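PDB 2I14: nicotinate-nucleotide pyrophosphorylase from Pyrococcus furiosus, which probably transfers the phosphoribosyl group of phosphoribosyl pyrophosphate to nicotinate, at the expense of ATP, to make nicotinate mononucleotide for NAD biosynthesis. Local coordinates for residues Thr23-Leu29 and Gly105-Ala110; Leu62-Val68 and Met114-Ser119; Ala69-Ile75 and Ile364-Ile370. All coordinates share one frame; numbering follows the deposited sequence.

Contact 1. Residues Thr23-Leu29 and Gly105-Ala110. With PCP (1-alpha-pyrophosphoryl-2-alpha,3-alpha-dihydroxy-4-beta-cyclopentane-methanol-5-phosphate), chain L.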
loop_
_atom_site.group_PDB
_atom_site.type_symbol
_atom_site.label_atom_id
_atom_site.label_comp_id
_atom_site.label_asym_id
_atom_site.label_seq_id
_atom_site.Cartn_x
_atom_site.Cartn_y
_atom_site.Cartn_z
ATOM N N THR A 23 -17.297 42.737 -5.730
ATOM C CA THR A 23 -17.094 41.292 -5.784
ATOM C C THR A 23 -16.576 40.684 -4.492
ATOM O O THR A 23 -16.022 39.588 -4.508
ATOM C CB THR A 23 -16.091 40.913 -6.897
ATOM O OG1 THR A 23 -14.893 41.688 -6.735
ATOM C CG2 THR A 23 -16.683 41.162 -8.272
ATOM N N THR A 24 -16.744 41.370 -3.372
ATOM C CA THR A 24 -16.234 40.806 -2.134
ATOM C C THR A 24 -17.262 39.998 -1.372
ATOM O O THR A 24 -18.424 39.898 -1.773
ATOM C CB THR A 24 -15.666 41.894 -1.191
ATOM O OG1 THR A 24 -16.734 42.588 -0.546
ATOM C CG2 THR A 24 -14.849 42.885 -1.979
ATOM N N ASP A 25 -16.803 39.404 -0.274
ATOM C CA ASP A 25 -17.650 38.600 0.605
ATOM C C ASP A 25 -18.378 39.604 1.512
ATOM O O ASP A 25 -17.731 40.430 2.169
ATOM C CB ASP A 25 -16.787 37.647 1.457
ATOM C CG ASP A 25 -15.796 36.817 0.627
ATOM O OD1 ASP A 25 -16.206 36.186 -0.370
ATOM O OD2 ASP A 25 -14.601 36.781 0.985
ATOM N N VAL A 26 -19.709 39.538 1.549
ATOM C CA VAL A 26 -20.484 40.475 2.362
ATOM C C VAL A 26 -19.930 40.736 3.738
ATOM O O VAL A 26 -19.832 41.887 4.147
ATOM C CB VAL A 26 -21.942 40.034 2.572
ATOM C CG1 VAL A 26 -22.703 40.142 1.273
ATOM C CG2 VAL A 26 -21.986 38.617 3.147
ATOM N N TYR A 27 -19.559 39.680 4.455
ATOM C CA TYR A 27 -19.060 39.878 5.803
ATOM C C TYR A 27 -17.876 40.850 5.916
ATOM O O TYR A 27 -17.430 41.185 7.021
ATOM C CB TYR A 27 -18.743 38.534 6.467
ATOM C CG TYR A 27 -17.422 37.913 6.107
ATOM C CD1 TYR A 27 -16.697 37.200 7.065
ATOM C CD2 TYR A 27 -16.904 38.000 4.815
ATOM C CE1 TYR A 27 -15.487 36.585 6.749
ATOM C CE2 TYR A 27 -15.688 37.385 4.487
ATOM C CZ TYR A 27 -14.993 36.680 5.464
ATOM O OH TYR A 27 -13.821 36.042 5.164
ATOM N N PHE A 28 -17.378 41.322 4.778
ATOM C CA PHE A 28 -16.286 42.291 4.788
ATOM C C PHE A 28 -16.915 43.692 4.775
ATOM O O PHE A 28 -16.387 44.639 5.379
ATOM C CB PHE A 28 -15.369 42.076 3.574
ATOM C CG PHE A 28 -14.279 41.058 3.810
ATOM C CD1 PHE A 28 -13.798 40.271 2.761
ATOM C CD2 PHE A 28 -13.732 40.887 5.080
ATOM C CE1 PHE A 28 -12.790 39.326 2.975
ATOM C CE2 PHE A 28 -12.725 39.947 5.307
ATOM C CZ PHE A 28 -12.254 39.164 4.253
ATOM N N LEU A 29 -18.054 43.803 4.087
ATOM C CA LEU A 29 -18.801 45.054 4.003
ATOM C C LEU A 29 -19.297 45.350 5.403
ATOM O O LEU A 29 -19.126 46.458 5.918
ATOM C CB LEU A 29 -20.002 44.902 3.073
ATOM C CG LEU A 29 -19.780 45.323 1.626
ATOM C CD1 LEU A 29 -21.027 45.040 0.794
ATOM C CD2 LEU A 29 -19.445 46.803 1.604
ATOM N N GLY A 105 -9.776 46.683 3.610
ATOM C CA GLY A 105 -10.329 45.384 3.967
ATOM C C GLY A 105 -11.373 44.807 3.026
ATOM O O GLY A 105 -11.583 43.596 2.978
ATOM N N ILE A 106 -12.027 45.674 2.268
ATOM C CA ILE A 106 -13.055 45.247 1.342
ATOM C C ILE A 106 -12.422 44.822 0.026
ATOM O O ILE A 106 -13.115 44.678 -0.981
ATOM C CB ILE A 106 -14.044 46.388 1.057
ATOM C CG1 ILE A 106 -14.367 47.149 2.346
ATOM C CG2 ILE A 106 -15.319 45.827 0.470
ATOM C CD1 ILE A 106 -13.230 48.045 2.849
ATOM N N TYR A 107 -11.104 44.623 0.025
ATOM C CA TYR A 107 -10.411 44.230 -1.199
ATOM C C TYR A 107 -9.686 42.897 -1.109
ATOM O O TYR A 107 -8.874 42.565 -1.973
ATOM C CB TYR A 107 -9.434 45.324 -1.641
ATOM C CG TYR A 107 -10.135 46.520 -2.232
ATOM C CD1 TYR A 107 -10.415 47.646 -1.459
ATOM C CD2 TYR A 107 -10.587 46.496 -3.552
ATOM C CE1 TYR A 107 -11.132 48.719 -1.984
ATOM C CE2 TYR A 107 -11.308 47.562 -4.091
ATOM C CZ TYR A 107 -11.580 48.671 -3.301
ATOM O OH TYR A 107 -12.306 49.724 -3.826
ATOM N N GLU A 108 -9.981 42.128 -0.069
ATOM C CA GLU A 108 -9.344 40.835 0.086
ATOM C C GLU A 108 -9.814 39.899 -1.009
ATOM O O GLU A 108 -9.020 39.378 -1.788
ATOM C CB GLU A 108 -9.686 40.227 1.439
ATOM C CG GLU A 108 -9.106 40.989 2.598
ATOM C CD GLU A 108 -9.009 40.144 3.859
ATOM O OE1 GLU A 108 -8.680 38.940 3.726
ATOM O OE2 GLU A 108 -9.241 40.684 4.976
ATOM N N THR A 109 -11.120 39.697 -1.067
ATOM C CA THR A 109 -11.707 38.803 -2.049
ATOM C C THR A 109 -11.132 38.975 -3.461
ATOM O O THR A 109 -11.007 38.009 -4.237
ATOM C CB THR A 109 -13.209 39.013 -2.087
ATOM O OG1 THR A 109 -13.704 39.038 -0.744
ATOM C CG2 THR A 109 -13.887 37.891 -2.866
ATOM N N ALA A 110 -10.772 40.204 -3.791
ATOM C CA ALA A 110 -10.242 40.473 -5.106
ATOM C C ALA A 110 -8.739 40.278 -5.177
ATOM O O ALA A 110 -8.251 39.539 -6.022
ATOM C CB ALA A 110 -10.610 41.891 -5.529
HETATM C C1 PCP L . -11.599 30.929 5.049
HETATM C C2 PCP L . -12.238 31.513 3.767
HETATM C C3 PCP L . -13.704 31.008 3.799
HETATM C C4 PCP L . -13.622 29.602 4.438
HETATM C C5 PCP L . -12.483 29.774 5.392
HETATM C CP PCP L . -13.423 28.420 3.434
HETATM O O1 PCP L . -11.732 31.889 6.225
HETATM O O2 PCP L . -12.188 32.944 3.766
HETATM O O3 PCP L . -14.568 31.826 4.605
HETATM O OP PCP L . -12.201 28.479 2.624
HETATM P P PCP L . -11.327 27.161 2.238
HETATM O O1P PCP L . -10.983 27.283 0.803
HETATM O O2P PCP L . -12.193 25.974 2.507
HETATM O O3P PCP L . -10.118 27.210 3.107
HETATM P PA PCP L . -11.157 31.627 7.681
HETATM O O1A PCP L . -9.686 31.300 7.513
HETATM O O2A PCP L . -11.928 30.453 8.238
HETATM O O3A PCP L . -11.423 32.984 8.413
HETATM P PB PCP L . -11.405 34.494 8.057
HETATM O O1B PCP L . -11.539 35.359 9.262
HETATM O O2B PCP L . -12.506 34.847 7.177
HETATM O O3B PCP L . -10.146 34.890 7.366
#

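Contact 2. Residues Leu62-Val68 and Met114-Ser119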
loop_
_atom_site.group_PDB
_atom_site.type_symbol
_atom_site.label_atom_id
_atom_site.label_comp_id
_atom_site.label_asym_id
_atom_site.label_seq_id
_atom_site.Cartn_x
_atom_site.Cartn_y
_atom_site.Cartn_z
ATOM N N LEU A 62 5.576 33.614 -7.679
ATOM C CA LEU A 62 4.704 34.748 -7.388
ATOM C C LEU A 62 4.169 35.414 -8.646
ATOM O O LEU A 62 4.945 35.758 -9.540
ATOM C CB LEU A 62 5.450 35.798 -6.586
ATOM C CG LEU A 62 4.666 36.524 -5.486
ATOM C CD1 LEU A 62 5.253 37.929 -5.329
ATOM C CD2 LEU A 62 3.171 36.606 -5.819
ATOM N N VAL A 63 2.851 35.608 -8.712
ATOM C CA VAL A 63 2.233 36.252 -9.871
ATOM C C VAL A 63 0.987 37.065 -9.538
ATOM O O VAL A 63 0.142 36.629 -8.758
ATOM C CB VAL A 63 1.834 35.229 -10.925
ATOM C CG1 VAL A 63 1.258 35.948 -12.143
ATOM C CG2 VAL A 63 3.037 34.386 -11.307
ATOM N N GLY A 64 0.866 38.242 -10.144
ATOM C CA GLY A 64 -0.296 39.079 -9.894
ATOM C C GLY A 64 -0.023 40.377 -9.155
ATOM O O GLY A 64 -0.935 41.178 -8.941
ATOM N N VAL A 65 1.221 40.594 -8.748
ATOM C CA VAL A 65 1.576 41.820 -8.045
ATOM C C VAL A 65 1.083 43.046 -8.836
ATOM O O VAL A 65 0.702 44.059 -8.259
ATOM C CB VAL A 65 3.110 41.925 -7.863
ATOM C CG1 VAL A 65 3.437 42.895 -6.730
ATOM C CG2 VAL A 65 3.693 40.550 -7.609
ATOM N N GLU A 66 1.089 42.944 -10.160
ATOM C CA GLU A 66 0.642 44.041 -11.013
ATOM C C GLU A 66 -0.825 44.369 -10.761
ATOM O O GLU A 66 -1.144 45.403 -10.176
ATOM C CB GLU A 66 0.834 43.672 -12.484
ATOM C CG GLU A 66 1.050 44.859 -13.417
ATOM C CD GLU A 66 1.460 44.422 -14.821
ATOM O OE1 GLU A 66 0.575 44.370 -15.711
ATOM O OE2 GLU A 66 2.668 44.119 -15.023
ATOM N N GLU A 67 -1.718 43.486 -11.202
ATOM C CA GLU A 67 -3.140 43.706 -11.007
ATOM C C GLU A 67 -3.476 44.179 -9.597
ATOM O O GLU A 67 -4.377 44.987 -9.418
ATOM C CB GLU A 67 -3.938 42.439 -11.295
ATOM C CG GLU A 67 -3.867 41.944 -12.723
ATOM C CD GLU A 67 -4.986 40.960 -13.036
ATOM O OE1 GLU A 67 -5.225 40.047 -12.221
ATOM O OE2 GLU A 67 -5.629 41.090 -14.096
ATOM N N VAL A 68 -2.768 43.686 -8.590
ATOM C CA VAL A 68 -3.075 44.115 -7.232
ATOM C C VAL A 68 -2.775 45.593 -7.030
ATOM O O VAL A 68 -3.504 46.296 -6.327
ATOM C CB VAL A 68 -2.314 43.270 -6.182
ATOM C CG1 VAL A 68 -2.287 43.986 -4.833
ATOM C CG2 VAL A 68 -3.009 41.916 -6.025
ATOM N N MET A 114 -6.455 37.408 -7.169
ATOM C CA MET A 114 -5.524 37.838 -8.192
ATOM C C MET A 114 -4.156 37.192 -8.007
ATOM O O MET A 114 -3.521 36.772 -8.982
ATOM C CB MET A 114 -5.407 39.366 -8.191
ATOM C CG MET A 114 -6.715 40.070 -8.588
ATOM S SD MET A 114 -6.583 41.848 -9.016
ATOM C CE MET A 114 -6.416 42.589 -7.447
ATOM N N LEU A 115 -3.695 37.099 -6.769
ATOM C CA LEU A 115 -2.392 36.488 -6.523
ATOM C C LEU A 115 -2.492 34.959 -6.598
ATOM O O LEU A 115 -1.694 34.298 -7.254
ATOM C CB LEU A 115 -1.855 36.929 -5.144
ATOM C CG LEU A 115 -1.715 38.454 -4.872
ATOM C CD1 LEU A 115 -1.456 38.749 -3.394
ATOM C CD2 LEU A 115 -0.598 39.023 -5.711
ATOM N N SER A 116 -3.515 34.416 -5.953
ATOM C CA SER A 116 -3.741 32.979 -5.866
ATOM C C SER A 116 -3.778 32.123 -7.125
ATOM O O SER A 116 -2.991 31.186 -7.270
ATOM C CB SER A 116 -5.013 32.724 -5.077
ATOM O OG SER A 116 -4.889 33.302 -3.802
ATOM N N GLN A 117 -4.687 32.417 -8.038
ATOM C CA GLN A 117 -4.794 31.586 -9.219
ATOM C C GLN A 117 -3.630 31.777 -10.199
ATOM O O GLN A 117 -3.189 30.830 -10.854
ATOM C CB GLN A 117 -6.138 31.853 -9.894
ATOM C CG GLN A 117 -6.572 30.784 -10.884
ATOM C CD GLN A 117 -7.933 31.086 -11.534
ATOM O OE1 GLN A 117 -8.428 30.296 -12.345
ATOM N NE2 GLN A 117 -8.543 32.228 -11.174
ATOM N N ALA A 118 -3.143 33.010 -10.297
ATOM C CA ALA A 118 -2.025 33.319 -11.181
ATOM C C ALA A 118 -0.813 32.561 -10.666
ATOM O O ALA A 118 -0.186 31.777 -11.403
ATOM C CB ALA A 118 -1.746 34.804 -11.176
ATOM N N SER A 119 -0.487 32.794 -9.397
ATOM C CA SER A 119 0.636 32.115 -8.767
ATOM C C SER A 119 0.511 30.615 -8.957
ATOM O O SER A 119 1.508 29.923 -9.198
ATOM C CB SER A 119 0.679 32.453 -7.283
ATOM O OG SER A 119 1.174 33.772 -7.100
#

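Contact 3. Residues Ala69-Ile75 and Ile364-Ile370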
loop_
_atom_site.group_PDB
_atom_site.type_symbol
_atom_site.label_atom_id
_atom_site.label_comp_id
_atom_site.label_asym_id
_atom_site.label_seq_id
_atom_site.Cartn_x
_atom_site.Cartn_y
_atom_site.Cartn_z
ATOM N N ALA A 69 -1.701 46.068 -7.644
ATOM C CA ALA A 69 -1.355 47.471 -7.521
ATOM C C ALA A 69 -2.440 48.282 -8.245
ATOM O O ALA A 69 -2.935 49.283 -7.733
ATOM C CB ALA A 69 0.016 47.723 -8.132
ATOM N N LYS A 70 -2.825 47.825 -9.429
ATOM C CA LYS A 70 -3.851 48.505 -10.207
ATOM C C LYS A 70 -5.218 48.441 -9.531
ATOM O O LYS A 70 -6.173 49.038 -10.013
ATOM C CB LYS A 70 -3.957 47.893 -11.614
ATOM C CG LYS A 70 -2.729 48.107 -12.512
ATOM C CD LYS A 70 -2.961 49.164 -13.601
ATOM C CE LYS A 70 -3.175 50.576 -13.022
ATOM N NZ LYS A 70 -3.447 51.644 -14.064
ATOM N N LEU A 71 -5.315 47.719 -8.424
ATOM C CA LEU A 71 -6.589 47.599 -7.711
ATOM C C LEU A 71 -6.626 48.489 -6.467
ATOM O O LEU A 71 -7.628 49.162 -6.193
ATOM C CB LEU A 71 -6.834 46.146 -7.286
ATOM C CG LEU A 71 -8.076 45.912 -6.413
ATOM C CD1 LEU A 71 -9.327 45.794 -7.288
ATOM C CD2 LEU A 71 -7.881 44.659 -5.588
ATOM N N LEU A 72 -5.539 48.469 -5.704
ATOM C CA LEU A 72 -5.445 49.275 -4.498
ATOM C C LEU A 72 -5.036 50.695 -4.864
ATOM O O LEU A 72 -4.840 51.551 -3.989
ATOM C CB LEU A 72 -4.429 48.659 -3.534
ATOM C CG LEU A 72 -4.925 47.574 -2.570
ATOM C CD1 LEU A 72 -6.309 47.068 -2.986
ATOM C CD2 LEU A 72 -3.893 46.453 -2.526
ATOM N N GLU A 73 -4.914 50.934 -6.168
ATOM C CA GLU A 73 -4.536 52.241 -6.692
ATOM C C GLU A 73 -5.565 53.292 -6.282
ATOM O O GLU A 73 -6.770 53.093 -6.463
ATOM C CB GLU A 73 -4.437 52.184 -8.220
ATOM C CG GLU A 73 -3.953 53.480 -8.866
ATOM C CD GLU A 73 -3.868 53.399 -10.390
ATOM O OE1 GLU A 73 -4.909 53.111 -11.040
ATOM O OE2 GLU A 73 -2.756 53.627 -10.930
ATOM N N GLY A 74 -5.086 54.403 -5.730
ATOM C CA GLY A 74 -5.987 55.458 -5.316
ATOM C C GLY A 74 -6.741 55.073 -4.067
ATOM O O GLY A 74 -7.952 55.291 -3.950
ATOM N N ILE A 75 -6.022 54.481 -3.125
ATOM C CA ILE A 75 -6.626 54.080 -1.873
ATOM C C ILE A 75 -5.640 54.350 -0.732
ATOM O O ILE A 75 -4.449 54.050 -0.840
ATOM C CB ILE A 75 -7.049 52.592 -1.927
ATOM C CG1 ILE A 75 -8.221 52.442 -2.905
ATOM C CG2 ILE A 75 -7.434 52.088 -0.534
ATOM C CD1 ILE A 75 -8.832 51.055 -2.955
ATOM N N ILE A 364 5.599 49.557 -3.505
ATOM C CA ILE A 364 5.045 49.632 -4.856
ATOM C C ILE A 364 3.889 50.632 -4.925
ATOM O O ILE A 364 3.557 51.132 -5.998
ATOM C CB ILE A 364 4.560 48.243 -5.384
ATOM C CG1 ILE A 364 3.177 47.916 -4.841
ATOM C CG2 ILE A 364 5.553 47.156 -4.992
ATOM C CD1 ILE A 364 2.515 46.813 -5.594
ATOM N N ILE A 365 3.274 50.909 -3.780
ATOM C CA ILE A 365 2.187 51.874 -3.718
ATOM C C ILE A 365 2.275 52.727 -2.468
ATOM O O ILE A 365 2.113 52.241 -1.346
ATOM C CB ILE A 365 0.794 51.212 -3.766
ATOM C CG1 ILE A 365 0.383 51.002 -5.222
ATOM C CG2 ILE A 365 -0.233 52.088 -3.044
ATOM C CD1 ILE A 365 -1.065 50.597 -5.407
ATOM N N GLU A 366 2.544 54.010 -2.681
ATOM C CA GLU A 366 2.645 54.969 -1.594
ATOM C C GLU A 366 1.356 55.788 -1.541
ATOM O O GLU A 366 1.084 56.613 -2.414
ATOM C CB GLU A 366 3.856 55.880 -1.810
ATOM C CG GLU A 366 3.996 56.963 -0.759
ATOM C CD GLU A 366 3.966 56.406 0.650
ATOM O OE1 GLU A 366 4.961 55.760 1.048
ATOM O OE2 GLU A 366 2.943 56.606 1.353
ATOM N N ASN A 367 0.561 55.531 -0.511
ATOM C CA ASN A 367 -0.705 56.212 -0.321
ATOM C C ASN A 367 -1.539 56.254 -1.600
ATOM O O ASN A 367 -1.849 57.319 -2.122
ATOM C CB ASN A 367 -0.466 57.623 0.205
ATOM C CG ASN A 367 -1.757 58.355 0.508
ATOM O OD1 ASN A 367 -2.661 57.803 1.139
ATOM N ND2 ASN A 367 -1.852 59.605 0.068
ATOM N N GLY A 368 -1.897 55.075 -2.095
ATOM C CA GLY A 368 -2.704 54.983 -3.297
ATOM C C GLY A 368 -1.983 55.377 -4.567
ATOM O O GLY A 368 -2.577 55.399 -5.637
ATOM N N GLU A 369 -0.697 55.677 -4.455
ATOM C CA GLU A 369 0.091 56.092 -5.610
ATOM C C GLU A 369 1.081 55.010 -5.998
ATOM O O GLU A 369 1.957 54.669 -5.212
ATOM C CB GLU A 369 0.852 57.380 -5.279
ATOM C CG GLU A 369 0.678 58.524 -6.289
ATOM C CD GLU A 369 -0.744 59.116 -6.327
ATOM O OE1 GLU A 369 -0.933 60.151 -7.011
ATOM O OE2 GLU A 369 -1.671 58.556 -5.687
ATOM N N ILE A 370 0.958 54.479 -7.210
ATOM C CA ILE A 370 1.860 53.426 -7.657
ATOM C C ILE A 370 3.225 53.977 -8.030
ATOM O O ILE A 370 3.451 54.431 -9.143
ATOM C CB ILE A 370 1.277 52.636 -8.846
ATOM C CG1 ILE A 370 1.041 53.558 -10.039
ATOM C CG2 ILE A 370 -0.047 52.017 -8.448
ATOM C CD1 ILE A 370 0.560 52.827 -11.288
#

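Contact 1. Residues Thr23-Leu29 and Gly105-Ala110
Thr109 sets OG1 beside its own backbone N (chi1 -47°), and Asp25 turns its carboxylate the same way (chi1 -51°), which brings OG1 within bonding distance of OD2. Asp25 N donates to Thr109 OG1 at 3.2 Å, bent to 143° at the hydrogen, and the same hydroxyl gives a weak bond to Asp25 OD2 at 3.0 Å. One oxygen thereby grips both main chain and side chain of Asp25, whose carboxylate reaches on to the second subunit: OD1 is hydrogen-bonded to Ser166 OG and OD2 forms a salt bridge with Arg143. The Phe28 ring carries Gly105 O over one face, off-centre, 3.8 Å from CG, with Tyr27 CE2 over the centre of the opposite face. Thr109 OG1 comes to the ring edge at CD1, 3.7 Å away. Glu108 crosses at about a right angle, its CD 3.4 Å from Phe28 CZ; its OE2 is hydrogen-bonded to Tyr101 OH. Neighbouring Tyr27 donates OH to PCP O2B at 2.7 Å; Gly276 and Gly296 of the second subunit bind the same ligand, so the pocket spans the interface. The contact joins the start of helix 26-37 to that of helix 108-131, and Leu71 of helix 65-72 packs against Ala110.

Contact 2. Residues Leu62-Val68 and Met114-Ser119
Val63 and Gly64 press against Leu115, Ala118 and Ser119, where the N-terminal end of helix 65-72 docks on the long helix 108-131; both segments fall in the N-terminal domain region of the quinolinate phosphoribosyltransferase family. The tight part lies at this helix start. Gly64, the N-cap residue, has no side chain, and its CA comes to 4.7 Å from Leu115 CA. Just before it, Val63 is held from two directions: its N donates to Ser119 OG at 3.0 Å (147° at the hydrogen), while its O receives a CH···O contact from Leu115 CA at 155°. The CG1 branch of Val63 lies against Ala118 CB at 3.4 Å. Glu84 accepts bonds from the backbone N of both Gly64 and Glu66, placing its carboxylate at the start of the helix.

The flank facing the second subunit is more mixed, sulfur, methyl and carboxylate together, and is closed by that subunit. Here Met114 bends at its last torsion (chi3 -76°), which carries CE to 3.7 Å from Val68 CA and leaves SD 3.5 Å from Glu67 CB. The acid of Glu67 turns to Tyr11 N of the second subunit, and Pro147 of that subunit packs on Met114. With an alanine at Met114, the sulfur and CE would go, and Glu67 CB and Val68 CA would probably face a gap at the subunit boundary. No side is plainly open to solvent. Between the two regions, Leu115 CD2 meets Val68 CG2 at 3.8 Å, the side chains crossing nearly perpendicularly; at the N-terminal end of 62-68, Leu62 CD2 lies only loosely by Leu115 CD2, 4.5 Å away.

Contact 3. Residues Ala69-Ile75 and Ile364-Ile370
A type I' beta turn, Glu366 to Glu369, brings Gly368 up against Gly74 in the loop that follows helix 65-72. Their CA atoms are 3.9 Å apart, a closeness that depends on Gly368 having no side chain: a beta carbon there would run into Gly74 CA and Ile75 N. Gly74 N donates to Gly368 O at 2.7 Å. The bond is fairly straight, 154° at the hydrogen, and it meets a lone pair in the carbonyl plane, with a C=O···N angle of 118°. The turn is closed by backbone bonds in both directions between Glu366 and Glu369. Two further bonds anchor it from the side of the sheet: Gly368 pairs through its backbone with Val77, and Asn367 N donates to Asn78 OD1.

Leading into the turn is strand 357-365 of the large antiparallel sheet, next to strand 77-81. Ile364 and Ile365 both face Val79 there, a classic beta bulge, and both therefore turn their side chains toward helix 65-72. Ile364 puts CD1 on Ala69 CB at 3.7 Å. Ile365 CD1 lies over the helix backbone, 3.3 Å from Ala69 O, with Ala69 CB and Leu72 CB farther off. On the outgoing arm, Ile370 CG2 approaches Ala69 CB at 4.3 Å, so that three isoleucines converge on one small alanine.

Toward the more open rim, Glu73 extends with CG opposite the backbone N (chi1 -176°), and its chain passes obliquely across Ile370. Its OE2 lies 3.4 Å from Ile370 CD1, while OE1 makes a long salt bridge to Lys70 NZ at 3.7 Å.

The centres of contacts 1 and 2 are about 17 Å apart, as are those of contacts 1 and 3; contacts 2 and 3 are about 15 Å apart. Along the chain the segments run 23-29, 62-68, 69-75, 105-110, 114-119, 364-370, so every pair of contacts interleaves. Contacts 1 and 2 share helix 108-131, while contacts 2 and 3 share helix 65-72 and meet where Met114 packs on Leu71. Contact 3 reaches contact 1 through Tyr107, which packs on Leu71, Leu72 and Ile75. A chain of packing contacts thus runs from the ligand-bearing subunit interface at contact 1, through the two helices, to the antiparallel sheet and the C-terminal family region at contact 3.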